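Local coordinates for molybdopterin adenylyltransferase (Helicobacter pylori, PDB 4XCW), which probably catalyses the ATP-dependent adenylylation of molybdopterin, giving adenylylated molybdopterin during molybdenum cofactor biosynthesis, at residues Glu36-Asn40 / Met164-Asn170; Leu60-Asp65 / Arg126-Ile131. The contacts are given in a common frame with arbitrary orientation. Residues are numbered along the deposited sequence.

Contact 1 of 2, residues Glu36-Asn40 / Met164-Asn170; sequences EYLLN and MQVNEKN
The side chain of Leu39 (mt) lies over the backbone of the C-terminal tail, with CD1 3.3 Å from Val166 O and CD2 3.6 Å from Asn167 CB. It flanks an isolated antiparallel beta bridge in which Leu38 and Val166, CA to CA 4.7 Å, form the non-hydrogen-bonded pair. Helix 25-37 ends at Tyr37, and Leu38 turns extended (phi/psi -114/143), which brings the chain alongside the extended residues 164-167. Asn167 N donates to Tyr37 O (2.8 Å) and Leu39 N to Gln165 O (2.8 Å). Asparagine side chains prolong the pairing: Asn40 OD1 accepts from Gln165 N at 2.7 Å, and Asn170 ND2 reaches Glu36 O, also at 2.7 Å. Leu38 (mt) touches Met164 through CD2 to CB, 3.7 Å, on the side that faces Ile8 and Ile6 of strand 6-13. Asn167 OD1 accepts from Lys169 N (3.2 Å), an Asx turn, and a backbone bond from Asn170 N to Asn167 O (2.9 Å) closes the same bend. The bridge thus fastens the tail to the exit of a helix of the probable molybdopterin-binding domain. One water lies 2.8 Å from Leu38 O and accepts from Asn167 ND2 at 3.2 Å.

Contact 2 of 2, residues Leu60-Asp65 / Arg126-Ile131; sequences LIKMCD and RNKSLI
Helix 53-66 covers one side of the central sheet of this alpha/beta fold, and its residues 60-65 run nearly antiparallel to strand 129-131, with axes 9.4 Å apart at 147°. Cys64 and Ser129 mark the close end of the register (CA to CA 5.9 Å), whereas Leu60 and Ile131 are 8.3 Å apart at CA. A type II' turn from Arg126 to Ser129, with Asn127 at phi/psi 54/-113, makes a tight hairpin closed by Arg126 N to Ser129 O and Ser129 N to Arg126 O, both 2.9 Å. Cys64, chi1 m, directs SG into the interface, 3.4 Å from Ser129 CB and 3.7 Å from Ile131 CD1. Leu60 (mt) meets Ile131 (mt) at CD2 to CG2, 4.0 Å, and both also touch Val93 of helix 86-93. Ser129 OG bonds instead to the carbonyl of Cys69. Arg126 is fully extended (chi1 to chi3 t, chi4 90°) and meets Asp65 (chi1 m) side-on, in a bidentate salt bridge: NE to OD1 and NH2 to OD2, each 2.9 Å. Ile61 CG2 lies over one guanidinium face, 3.8 Å from NH2. A water donates to Asp65 OD1 (2.6 Å) and accepts from Asn127 ND2 (2.9 Å), while Asn127 OD1 accepts from Gln95 NE2. This bridge, bordering an apolar interface, joins turn to helix, and with both carboxylate oxygens near the guanidinium plane it constrains that group's orientation as well as its position.

Overall arrangement
From the N terminus, strand 6-13 leads to helix 25-37, whose end and following turn provide the first half of contact 1. The chain then adds strand 42-49 at the sheet edge and enters helix 53-66, the first half of contact 2. After strand 71-75 and helix 86-93, it returns through hairpin 123-134, closing the contact 2 loop where 126-131 meets the helix. Helices 138-148 and 152-158 follow before the tail closes contact 1, so contact 2 is nested inside its loop. With centres 22 Å apart and no touch between them, contact 2 joins helix to hairpin, while contact 1 ties the tail to a helix packed against the other face of the sheet.

Contact 1 of 2, residues Glu36-Asn40 / Met164-Asn170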
loop_
_atom_site.group_PDB
_atom_site.type_symbol
_atom_site.label_atom_id
_atom_site.label_comp_id
_atom_site.label_asym_id
_atom_site.label_seq_id
_atom_site.Cartn_x
_atom_site.Cartn_y
_atom_site.Cartn_z
ATOM N N GLU B 36 18.316 -18.543 15.383
ATOM C CA GLU B 36 19.545 -17.768 15.516
ATOM C C GLU B 36 19.273 -16.343 15.999
ATOM O O GLU B 36 20.139 -15.709 16.604
ATOM C CB GLU B 36 20.295 -17.725 14.183
ATOM C CG GLU B 36 20.794 -19.076 13.697
ATOM C CD GLU B 36 21.344 -19.016 12.284
ATOM O OE1 GLU B 36 21.302 -17.923 11.680
ATOM O OE2 GLU B 36 21.818 -20.059 11.778
ATOM N N TYR B 37 18.068 -15.853 15.729
ATOM C CA TYR B 37 17.693 -14.477 16.051
ATOM C C TYR B 37 17.248 -14.289 17.498
ATOM O O TYR B 37 17.372 -13.195 18.052
ATOM C CB TYR B 37 16.569 -14.004 15.127
ATOM C CG TYR B 37 17.011 -13.626 13.730
ATOM C CD1 TYR B 37 18.324 -13.817 13.307
ATOM C CD2 TYR B 37 16.105 -13.070 12.830
ATOM C CE1 TYR B 37 18.717 -13.467 12.024
ATOM C CE2 TYR B 37 16.489 -12.718 11.553
ATOM C CZ TYR B 37 17.789 -12.917 11.151
ATOM O OH TYR B 37 18.159 -12.559 9.870
ATOM N N LEU B 38 16.718 -15.350 18.100
ATOM C CA LEU B 38 16.147 -15.269 19.443
ATOM C C LEU B 38 16.925 -16.075 20.476
ATOM O O LEU B 38 17.417 -17.168 20.191
ATOM C CB LEU B 38 14.693 -15.742 19.424
ATOM C CG LEU B 38 13.719 -14.851 18.656
ATOM C CD1 LEU B 38 12.387 -15.550 18.471
ATOM C CD2 LEU B 38 13.537 -13.539 19.400
ATOM N N LEU B 39 17.018 -15.529 21.684
ATOM C CA LEU B 39 17.672 -16.206 22.792
ATOM C C LEU B 39 16.675 -17.037 23.595
ATOM O O LEU B 39 17.062 -17.951 24.324
ATOM C CB LEU B 39 18.366 -15.188 23.701
ATOM C CG LEU B 39 19.465 -14.358 23.031
ATOM C CD1 LEU B 39 19.927 -13.235 23.944
ATOM C CD2 LEU B 39 20.637 -15.247 22.651
ATOM N N ASN B 40 15.393 -16.716 23.453
ATOM C CA ASN B 40 14.336 -17.411 24.186
ATOM C C ASN B 40 14.300 -18.898 23.886
ATOM O O ASN B 40 14.672 -19.317 22.792
ATOM C CB ASN B 40 12.961 -16.826 23.844
ATOM C CG ASN B 40 12.894 -15.331 24.041
ATOM O OD1 ASN B 40 13.451 -14.570 23.254
ATOM N ND2 ASN B 40 12.201 -14.898 25.092
ATOM N N MET B 164 10.277 -11.149 23.484
ATOM C CA MET B 164 11.407 -11.661 22.728
ATOM C C MET B 164 12.715 -11.035 23.172
ATOM O O MET B 164 12.812 -9.815 23.317
ATOM C CB MET B 164 11.210 -11.398 21.241
ATOM C CG MET B 164 10.169 -12.262 20.588
ATOM S SD MET B 164 9.919 -11.716 18.896
ATOM C CE MET B 164 8.801 -12.987 18.321
ATOM N N GLN B 165 13.722 -11.878 23.369
ATOM C CA GLN B 165 15.060 -11.410 23.680
ATOM C C GLN B 165 15.994 -11.757 22.530
ATOM O O GLN B 165 16.254 -12.924 22.233
ATOM C CB GLN B 165 15.544 -12.002 24.997
ATOM C CG GLN B 165 14.527 -11.828 26.104
ATOM C CD GLN B 165 15.157 -11.579 27.452
ATOM O OE1 GLN B 165 16.363 -11.354 27.557
ATOM N NE2 GLN B 165 14.341 -11.614 28.496
ATOM N N VAL B 166 16.482 -10.711 21.880
ATOM C CA VAL B 166 17.224 -10.820 20.635
ATOM C C VAL B 166 18.661 -11.294 20.825
ATOM O O VAL B 166 19.337 -10.887 21.764
ATOM C CB VAL B 166 17.222 -9.460 19.931
ATOM C CG1 VAL B 166 17.922 -9.537 18.599
ATOM C CG2 VAL B 166 15.790 -9.006 19.758
ATOM N N ASN B 167 19.108 -12.177 19.934
ATOM C CA ASN B 167 20.515 -12.539 19.849
ATOM C C ASN B 167 21.222 -11.483 19.006
ATOM O O ASN B 167 21.209 -11.538 17.777
ATOM C CB ASN B 167 20.695 -13.937 19.248
ATOM C CG ASN B 167 22.125 -14.450 19.366
ATOM O OD1 ASN B 167 23.073 -13.672 19.464
ATOM N ND2 ASN B 167 22.283 -15.770 19.354
ATOM N N GLU B 168 21.829 -10.516 19.681
ATOM C CA GLU B 168 22.358 -9.334 19.016
ATOM C C GLU B 168 23.617 -9.647 18.209
ATOM O O GLU B 168 24.070 -8.836 17.404
ATOM C CB GLU B 168 22.621 -8.244 20.056
ATOM C CG GLU B 168 21.359 -7.908 20.839
ATOM C CD GLU B 168 21.534 -6.761 21.805
ATOM O OE1 GLU B 168 22.677 -6.300 21.988
ATOM O OE2 GLU B 168 20.518 -6.320 22.383
ATOM N N LYS B 169 24.165 -10.837 18.422
ATOM C CA LYS B 169 25.243 -11.341 17.587
ATOM C C LYS B 169 24.757 -11.551 16.150
ATOM O O LYS B 169 25.542 -11.515 15.204
ATOM C CB LYS B 169 25.791 -12.649 18.161
ATOM C CG LYS B 169 26.995 -13.194 17.425
ATOM C CD LYS B 169 28.130 -12.194 17.458
ATOM C CE LYS B 169 29.276 -12.633 16.574
ATOM N NZ LYS B 169 29.904 -13.904 17.028
ATOM N N ASN B 170 23.455 -11.758 15.990
ATOM C CA ASN B 170 22.910 -12.130 14.691
ATOM C C ASN B 170 21.953 -11.116 14.070
ATOM O O ASN B 170 21.794 -11.077 12.851
ATOM C CB ASN B 170 22.206 -13.483 14.803
ATOM C CG ASN B 170 23.173 -14.613 15.095
ATOM O OD1 ASN B 170 24.330 -14.576 14.674
ATOM N ND2 ASN B 170 22.704 -15.627 15.814
HETATM O O HOH W 1 19.970 -18.000 19.356
#

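Contact 2 of 2, residues Leu60-Asp65 / Arg126-Ile131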
loop_
_atom_site.group_PDB
_atom_site.type_symbol
_atom_site.label_atom_id
_atom_site.label_comp_id
_atom_site.label_asym_id
_atom_site.label_seq_id
_atom_site.Cartn_x
_atom_site.Cartn_y
_atom_site.Cartn_z
ATOM N N LEU B 60 -4.248 -20.830 10.692
ATOM C CA LEU B 60 -3.778 -19.582 11.285
ATOM C C LEU B 60 -4.489 -19.324 12.612
ATOM O O LEU B 60 -3.866 -18.959 13.608
ATOM C CB LEU B 60 -4.009 -18.406 10.334
ATOM C CG LEU B 60 -3.126 -18.327 9.091
ATOM C CD1 LEU B 60 -3.613 -17.219 8.173
ATOM C CD2 LEU B 60 -1.677 -18.099 9.492
ATOM N N ILE B 61 -5.801 -19.525 12.620
ATOM C CA ILE B 61 -6.585 -19.269 13.816
ATOM C C ILE B 61 -6.155 -20.209 14.944
ATOM O O ILE B 61 -6.035 -19.790 16.095
ATOM C CB ILE B 61 -8.094 -19.399 13.525
ATOM C CG1 ILE B 61 -8.549 -18.218 12.661
ATOM C CG2 ILE B 61 -8.899 -19.458 14.819
ATOM C CD1 ILE B 61 -9.965 -18.321 12.157
ATOM N N LYS B 62 -5.879 -21.462 14.603
ATOM C CA LYS B 62 -5.466 -22.444 15.604
ATOM C C LYS B 62 -4.104 -22.068 16.188
ATOM O O LYS B 62 -3.891 -22.160 17.396
ATOM C CB LYS B 62 -5.428 -23.853 14.994
ATOM C CG LYS B 62 -4.940 -24.945 15.940
ATOM C CD LYS B 62 -5.194 -26.335 15.363
ATOM C CE LYS B 62 -4.611 -26.477 13.964
ATOM N NZ LYS B 62 -4.818 -27.839 13.390
ATOM N N MET B 63 -3.185 -21.628 15.333
ATOM C CA MET B 63 -1.849 -21.263 15.802
ATOM C C MET B 63 -1.900 -20.060 16.744
ATOM O O MET B 63 -1.238 -20.051 17.786
ATOM C CB MET B 63 -0.920 -20.980 14.621
ATOM C CG MET B 63 -0.539 -22.228 13.819
ATOM S SD MET B 63 0.444 -21.826 12.346
ATOM C CE MET B 63 0.780 -23.460 11.688
ATOM N N CYS B 64 -2.700 -19.056 16.387
ATOM C CA CYS B 64 -2.861 -17.876 17.235
ATOM C C CYS B 64 -3.644 -18.179 18.511
ATOM O O CYS B 64 -3.190 -17.871 19.621
ATOM C CB CYS B 64 -3.568 -16.753 16.471
ATOM S SG CYS B 64 -2.662 -16.127 15.060
ATOM N N ASP B 65 -4.823 -18.780 18.349
ATOM C CA ASP B 65 -5.766 -18.929 19.455
ATOM C C ASP B 65 -5.471 -20.114 20.375
ATOM O O ASP B 65 -5.505 -19.974 21.599
ATOM C CB ASP B 65 -7.197 -19.064 18.925
ATOM C CG ASP B 65 -7.680 -17.820 18.192
ATOM O OD1 ASP B 65 -6.865 -16.909 17.930
ATOM O OD2 ASP B 65 -8.888 -17.766 17.872
ATOM N N ARG B 126 -3.616 -10.533 14.871
ATOM C CA ARG B 126 -4.776 -11.211 15.439
ATOM C C ARG B 126 -4.558 -11.349 16.935
ATOM O O ARG B 126 -3.736 -12.157 17.373
ATOM C CB ARG B 126 -5.002 -12.593 14.818
ATOM C CG ARG B 126 -6.195 -13.315 15.440
ATOM C CD ARG B 126 -6.415 -14.717 14.869
ATOM N NE ARG B 126 -7.522 -15.377 15.558
ATOM C CZ ARG B 126 -8.785 -15.306 15.163
ATOM N NH1 ARG B 126 -9.100 -14.626 14.066
ATOM N NH2 ARG B 126 -9.731 -15.924 15.854
ATOM N N ASN B 127 -5.296 -10.555 17.703
ATOM C CA ASN B 127 -5.178 -10.522 19.158
ATOM C C ASN B 127 -3.737 -10.273 19.597
ATOM O O ASN B 127 -3.209 -9.187 19.369
ATOM C CB ASN B 127 -5.727 -11.817 19.762
ATOM C CG ASN B 127 -7.205 -11.994 19.480
ATOM O OD1 ASN B 127 -7.964 -11.023 19.488
ATOM N ND2 ASN B 127 -7.619 -13.227 19.214
ATOM N N LYS B 128 -3.105 -11.262 20.219
ATOM C CA LYS B 128 -1.743 -11.083 20.716
ATOM C C LYS B 128 -0.729 -11.745 19.780
ATOM O O LYS B 128 0.389 -12.074 20.186
ATOM C CB LYS B 128 -1.625 -11.642 22.136
ATOM C CG LYS B 128 -2.621 -11.003 23.103
ATOM C CD LYS B 128 -2.448 -11.465 24.545
ATOM C CE LYS B 128 -3.443 -10.748 25.451
ATOM N NZ LYS B 128 -3.208 -11.028 26.890
ATOM N N SER B 129 -1.130 -11.931 18.523
ATOM C CA SER B 129 -0.287 -12.598 17.529
ATOM C C SER B 129 0.017 -11.725 16.320
ATOM O O SER B 129 -0.874 -11.078 15.766
ATOM C CB SER B 129 -0.952 -13.887 17.041
ATOM O OG SER B 129 -1.232 -14.771 18.114
ATOM N N LEU B 130 1.279 -11.723 15.904
ATOM C CA LEU B 130 1.670 -11.097 14.651
ATOM C C LEU B 130 1.798 -12.165 13.569
ATOM O O LEU B 130 2.530 -13.136 13.735
ATOM C CB LEU B 130 2.992 -10.339 14.800
ATOM C CG LEU B 130 3.641 -9.812 13.508
ATOM C CD1 LEU B 130 2.774 -8.795 12.783
ATOM C CD2 LEU B 130 5.007 -9.214 13.801
ATOM N N ILE B 131 1.070 -11.985 12.472
ATOM C CA ILE B 131 1.162 -12.894 11.330
ATOM C C ILE B 131 1.854 -12.216 10.156
ATOM O O ILE B 131 1.492 -11.113 9.766
ATOM C CB ILE B 131 -0.229 -13.383 10.887
ATOM C CG1 ILE B 131 -0.975 -13.984 12.073
ATOM C CG2 ILE B 131 -0.108 -14.424 9.771
ATOM C CD1 ILE B 131 -2.401 -14.436 11.731
HETATM O O HOH W 2 -5.654 -15.293 19.515
#